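PDB 5CL2: sporulation-control protein spo0M from Bacillus subtilis, which controls expression of the sporulation gene spo0A and is required for cells to pass the morphological stage 0 of sporulation. Local coordinates for residues F228-S231 with E232-T236; P173-G176 with Y177-Q180. All coordinates share one frame; numbering follows the deposited sequence.

Contact 1 (F228-S231 with E232-T236)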
loop_
_atom_site.group_PDB
_atom_site.type_symbol
_atom_site.label_atom_id
_atom_site.label_comp_id
_atom_site.label_asym_id
_atom_site.label_seq_id
_atom_site.Cartn_x
_atom_site.Cartn_y
_atom_site.Cartn_z
ATOM N N PHE A 228 12.530 -12.774 -3.354
ATOM C CA PHE A 228 12.542 -14.220 -3.563
ATOM C C PHE A 228 11.231 -14.661 -4.202
ATOM O O PHE A 228 10.157 -14.133 -3.871
ATOM C CB PHE A 228 12.699 -14.979 -2.238
ATOM C CG PHE A 228 13.999 -14.726 -1.521
ATOM C CD1 PHE A 228 14.262 -13.496 -0.928
ATOM C CD2 PHE A 228 14.932 -15.739 -1.383
ATOM C CE1 PHE A 228 15.455 -13.280 -0.258
ATOM C CE2 PHE A 228 16.122 -15.521 -0.709
ATOM C CZ PHE A 228 16.378 -14.295 -0.147
ATOM N N SER A 229 11.291 -15.656 -5.077
ATOM C CA SER A 229 10.067 -16.184 -5.662
ATOM C C SER A 229 9.608 -17.377 -4.864
ATOM O O SER A 229 10.311 -17.828 -3.968
ATOM C CB SER A 229 10.285 -16.620 -7.100
ATOM O OG SER A 229 10.892 -17.902 -7.101
ATOM N N GLN A 230 8.452 -17.916 -5.236
ATOM C CA GLN A 230 7.900 -19.097 -4.580
ATOM C C GLN A 230 8.850 -20.305 -4.622
ATOM O O GLN A 230 9.026 -20.996 -3.610
ATOM C CB GLN A 230 6.570 -19.474 -5.223
ATOM C CG GLN A 230 5.977 -20.777 -4.718
ATOM C CD GLN A 230 4.522 -20.969 -5.147
ATOM O OE1 GLN A 230 4.043 -20.310 -6.075
ATOM N NE2 GLN A 230 3.817 -21.871 -4.468
ATOM N N SER A 231 9.447 -20.562 -5.789
ATOM C CA SER A 231 10.324 -21.726 -5.953
ATOM C C SER A 231 11.508 -21.651 -4.990
ATOM O O SER A 231 11.831 -22.627 -4.309
ATOM C CB SER A 231 10.869 -21.825 -7.394
ATOM O OG SER A 231 9.846 -21.681 -8.367
ATOM N N GLU A 232 12.149 -20.487 -4.951
ATOM C CA GLU A 232 13.280 -20.281 -4.073
ATOM C C GLU A 232 12.873 -20.470 -2.605
ATOM O O GLU A 232 13.587 -21.116 -1.827
ATOM C CB GLU A 232 13.880 -18.888 -4.301
ATOM C CG GLU A 232 14.056 -18.528 -5.774
ATOM C CD GLU A 232 14.722 -17.180 -5.991
ATOM O OE1 GLU A 232 14.023 -16.230 -6.408
ATOM O OE2 GLU A 232 15.945 -17.069 -5.750
ATOM N N LEU A 233 11.713 -19.931 -2.231
ATOM C CA LEU A 233 11.271 -19.992 -0.841
ATOM C C LEU A 233 10.951 -21.413 -0.425
ATOM O O LEU A 233 11.119 -21.774 0.741
ATOM C CB LEU A 233 10.047 -19.094 -0.622
ATOM C CG LEU A 233 10.342 -17.599 -0.711
ATOM C CD1 LEU A 233 9.110 -16.830 -1.121
ATOM C CD2 LEU A 233 10.891 -17.088 0.611
ATOM N N GLU A 234 10.498 -22.231 -1.369
ATOM C CA GLU A 234 10.120 -23.592 -1.009
ATOM C C GLU A 234 11.262 -24.620 -1.113
ATOM O O GLU A 234 11.073 -25.787 -0.767
ATOM C CB GLU A 234 8.895 -24.014 -1.826
ATOM C CG GLU A 234 7.725 -23.045 -1.592
ATOM C CD GLU A 234 6.358 -23.572 -2.032
ATOM O OE1 GLU A 234 6.080 -23.598 -3.254
ATOM O OE2 GLU A 234 5.552 -23.937 -1.139
ATOM N N ASP A 235 12.445 -24.213 -1.569
ATOM C CA ASP A 235 13.583 -25.127 -1.470
ATOM C C ASP A 235 14.570 -24.590 -0.437
ATOM O O ASP A 235 15.337 -23.655 -0.692
ATOM C CB ASP A 235 14.293 -25.340 -2.798
ATOM C CG ASP A 235 15.527 -26.215 -2.646
ATOM O OD1 ASP A 235 15.494 -27.139 -1.798
ATOM O OD2 ASP A 235 16.524 -25.973 -3.363
ATOM N N THR A 236 14.583 -25.270 0.701
ATOM C CA THR A 236 15.067 -24.724 1.958
ATOM C C THR A 236 16.590 -24.588 2.045
ATOM O O THR A 236 17.098 -23.569 2.543
ATOM C CB THR A 236 14.532 -25.581 3.134
ATOM O OG1 THR A 236 14.964 -26.940 2.988
ATOM C CG2 THR A 236 13.005 -25.554 3.154
#
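Gln-230 O accepts from Glu-234 N at 3.0 Å, an i to i+4 bond that follows the one opening the series, from Leu-233 N to Ser-229 O at 3.1 Å in the carbonyl plane. Gln-230 and Glu-234 meet again through their side chains, where Gln-230 NE2 donates to Glu-234 OE1 over 3.1 Å. The donor comes from above the carboxylate, and the amide and carboxylate planes are turned 37° apart. Gln-230 suits this place because its other amide atom, OE1, accepts from Gln-222 of the second subunit, so one flat group serves both its own helix and the dimer contact. Where strand 224-229 gives way to helix 230-234, Ser-229 and Glu-232 form a capping box. Glu-232 OE1 lies 3.1 Å from Ser-229 N and accepts its hydrogen at a fairly straight 158°, again from above the carboxylate. Ser-229 OG in turn accepts a weak capping bond from Ser-231 N. The CG of Glu-232 is anti to its carbonyl carbon (chi1 -46°), which directs the chain toward the cap; beyond CG it runs extended and brings OE1 to Ser-229 N. On the buried side Leu-233 CG packs 3.8 Å from Phe-228 CB. Both apolar residues reach strand 195-202, Phe-228 lies against helix 236-248, and Leu-233 touches Trp-133 and Val-137 of helix 132-143.

Contact 2 (P173-G176 with Y177-Q180)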
loop_
_atom_site.group_PDB
_atom_site.type_symbol
_atom_site.label_atom_id
_atom_site.label_comp_id
_atom_site.label_asym_id
_atom_site.label_seq_id
_atom_site.Cartn_x
_atom_site.Cartn_y
_atom_site.Cartn_z
ATOM N N PRO A 173 22.444 -12.774 17.360
ATOM C CA PRO A 173 23.441 -13.743 16.866
ATOM C C PRO A 173 23.719 -14.779 17.934
ATOM O O PRO A 173 23.967 -14.394 19.070
ATOM C CB PRO A 173 24.696 -12.882 16.576
ATOM C CG PRO A 173 24.508 -11.629 17.353
ATOM C CD PRO A 173 22.985 -11.406 17.441
ATOM N N THR A 174 23.634 -16.059 17.600
ATOM C CA THR A 174 23.980 -17.108 18.551
ATOM C C THR A 174 25.326 -17.797 18.335
ATOM O O THR A 174 25.703 -18.651 19.128
ATOM C CB THR A 174 22.915 -18.181 18.566
ATOM O OG1 THR A 174 22.876 -18.811 17.281
ATOM C CG2 THR A 174 21.573 -17.556 18.852
ATOM N N SER A 175 26.039 -17.447 17.267
ATOM C CA SER A 175 27.341 -18.058 16.975
ATOM C C SER A 175 28.452 -17.023 17.047
ATOM O O SER A 175 28.185 -15.825 16.908
ATOM C CB SER A 175 27.325 -18.740 15.596
ATOM O OG SER A 175 27.483 -17.803 14.541
ATOM N N GLY A 176 29.687 -17.475 17.286
ATOM C CA GLY A 176 30.813 -16.566 17.332
ATOM C C GLY A 176 30.928 -15.747 16.059
ATOM O O GLY A 176 31.173 -14.533 16.108
ATOM N N TYR A 177 30.696 -16.386 14.915
ATOM C CA TYR A 177 30.835 -15.695 13.632
ATOM C C TYR A 177 29.861 -14.524 13.560
ATOM O O TYR A 177 30.233 -13.372 13.271
ATOM C CB TYR A 177 30.562 -16.636 12.453
ATOM C CG TYR A 177 30.801 -15.984 11.102
ATOM C CD1 TYR A 177 32.029 -15.415 10.807
ATOM C CD2 TYR A 177 29.792 -15.906 10.138
ATOM C CE1 TYR A 177 32.266 -14.816 9.593
ATOM C CE2 TYR A 177 30.018 -15.298 8.918
ATOM C CZ TYR A 177 31.266 -14.756 8.650
ATOM O OH TYR A 177 31.531 -14.146 7.439
ATOM N N TYR A 178 28.601 -14.811 13.867
ATOM C CA TYR A 178 27.594 -13.778 13.712
ATOM C C TYR A 178 27.651 -12.735 14.838
ATOM O O TYR A 178 27.416 -11.556 14.577
ATOM C CB TYR A 178 26.225 -14.442 13.532
ATOM C CG TYR A 178 26.114 -14.987 12.098
ATOM C CD1 TYR A 178 26.382 -14.167 11.010
ATOM C CD2 TYR A 178 25.816 -16.318 11.839
ATOM C CE1 TYR A 178 26.311 -14.627 9.698
ATOM C CE2 TYR A 178 25.749 -16.789 10.523
ATOM C CZ TYR A 178 25.996 -15.939 9.466
ATOM O OH TYR A 178 25.929 -16.406 8.177
ATOM N N ARG A 179 28.065 -13.127 16.040
ATOM C CA ARG A 179 28.386 -12.149 17.090
ATOM C C ARG A 179 29.460 -11.176 16.630
ATOM O O ARG A 179 29.385 -9.977 16.892
ATOM C CB ARG A 179 28.851 -12.848 18.360
ATOM C CG ARG A 179 27.731 -13.619 19.045
ATOM C CD ARG A 179 28.141 -14.128 20.430
ATOM N NE ARG A 179 26.989 -14.704 21.119
ATOM C CZ ARG A 179 26.719 -16.006 21.175
ATOM N NH1 ARG A 179 27.554 -16.881 20.614
ATOM N NH2 ARG A 179 25.632 -16.434 21.822
ATOM N N GLN A 180 30.463 -11.703 15.929
ATOM C CA GLN A 180 31.528 -10.864 15.431
ATOM C C GLN A 180 30.961 -9.928 14.363
ATOM O O GLN A 180 31.382 -8.772 14.259
ATOM C CB GLN A 180 32.671 -11.719 14.877
ATOM C CG GLN A 180 33.951 -10.968 14.726
ATOM C CD GLN A 180 34.605 -10.677 16.057
ATOM O OE1 GLN A 180 34.974 -9.535 16.335
ATOM N NE2 GLN A 180 34.761 -11.713 16.892
#
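The guanidinium group of Arg-179 lies with one face over the Thr-174 backbone, Thr-174 CA standing 3.6 Å above its plane and offset toward the rim. The Tyr-178 ring has Tyr-177 CD2 over one face, also toward the rim, while Ser-175 OG approaches obliquely, 3.5 Å from Tyr-178 CD2. These groups gather at the N-terminus of helix 176-181, which follows strand 165-173 after a short turn and has Ser-175 as its N-cap. Tyr-178 N donates to Ser-175 OG over 3.3 Å with an N-H...O angle of 167°, so the hydroxyl takes up an amide hydrogen that has no preceding helical turn to receive it. A chi1 of 79° sets that oxygen between the backbone N and the carbonyl carbon, facing the first turn; serine is short enough to fold back in this way. Replacing Ser-175 by an alanine would probably leave the amide of Tyr-178 without this acceptor and weaken the start of the helix. The carbonyl of the same serine accepts from Arg-179 N at 2.8 Å, with the donor nearly along the C=O axis, and Gly-176 O accepts from Gln-180 N. Pro-173 supplies a compact apolar cover, its CB 3.7 Å from Tyr-178 CB, and it also touches Leu-182. The Tyr-178 ring meets Phe-146 with the planes at about 40°, and the Tyr-178 side chain also touches Glu-244 of helix 236-248. Arg-179 suits the outer side because its chain, extended from CG to NE, carries the charged end back along the loop, where NH1 comes to 3.0 Å from Thr-174 O.

Contacts 1 and 2 both begin a short helix just after a strand of the five-stranded antiparallel sheet: 165-173 leads into contact 2, and strand 224-229, at one edge of the sheet within the chain, into contact 1. Their centres are 26 Å apart and their nearest atoms about 13 Å, so they do not touch. Helix 236-248 is a shared neighbour: Leu-239, Val-242, Leu-243 and Ile-246 meet contact 1, while Glu-244 and Asp-248 meet contact 2. Only contact 1 reaches the second subunit within the assembly. The sodium ion, bound by Thr-14, Asp-122 and Asp-124, belongs to the strands of the N-terminal part, and neither contact supplies a ligand to it.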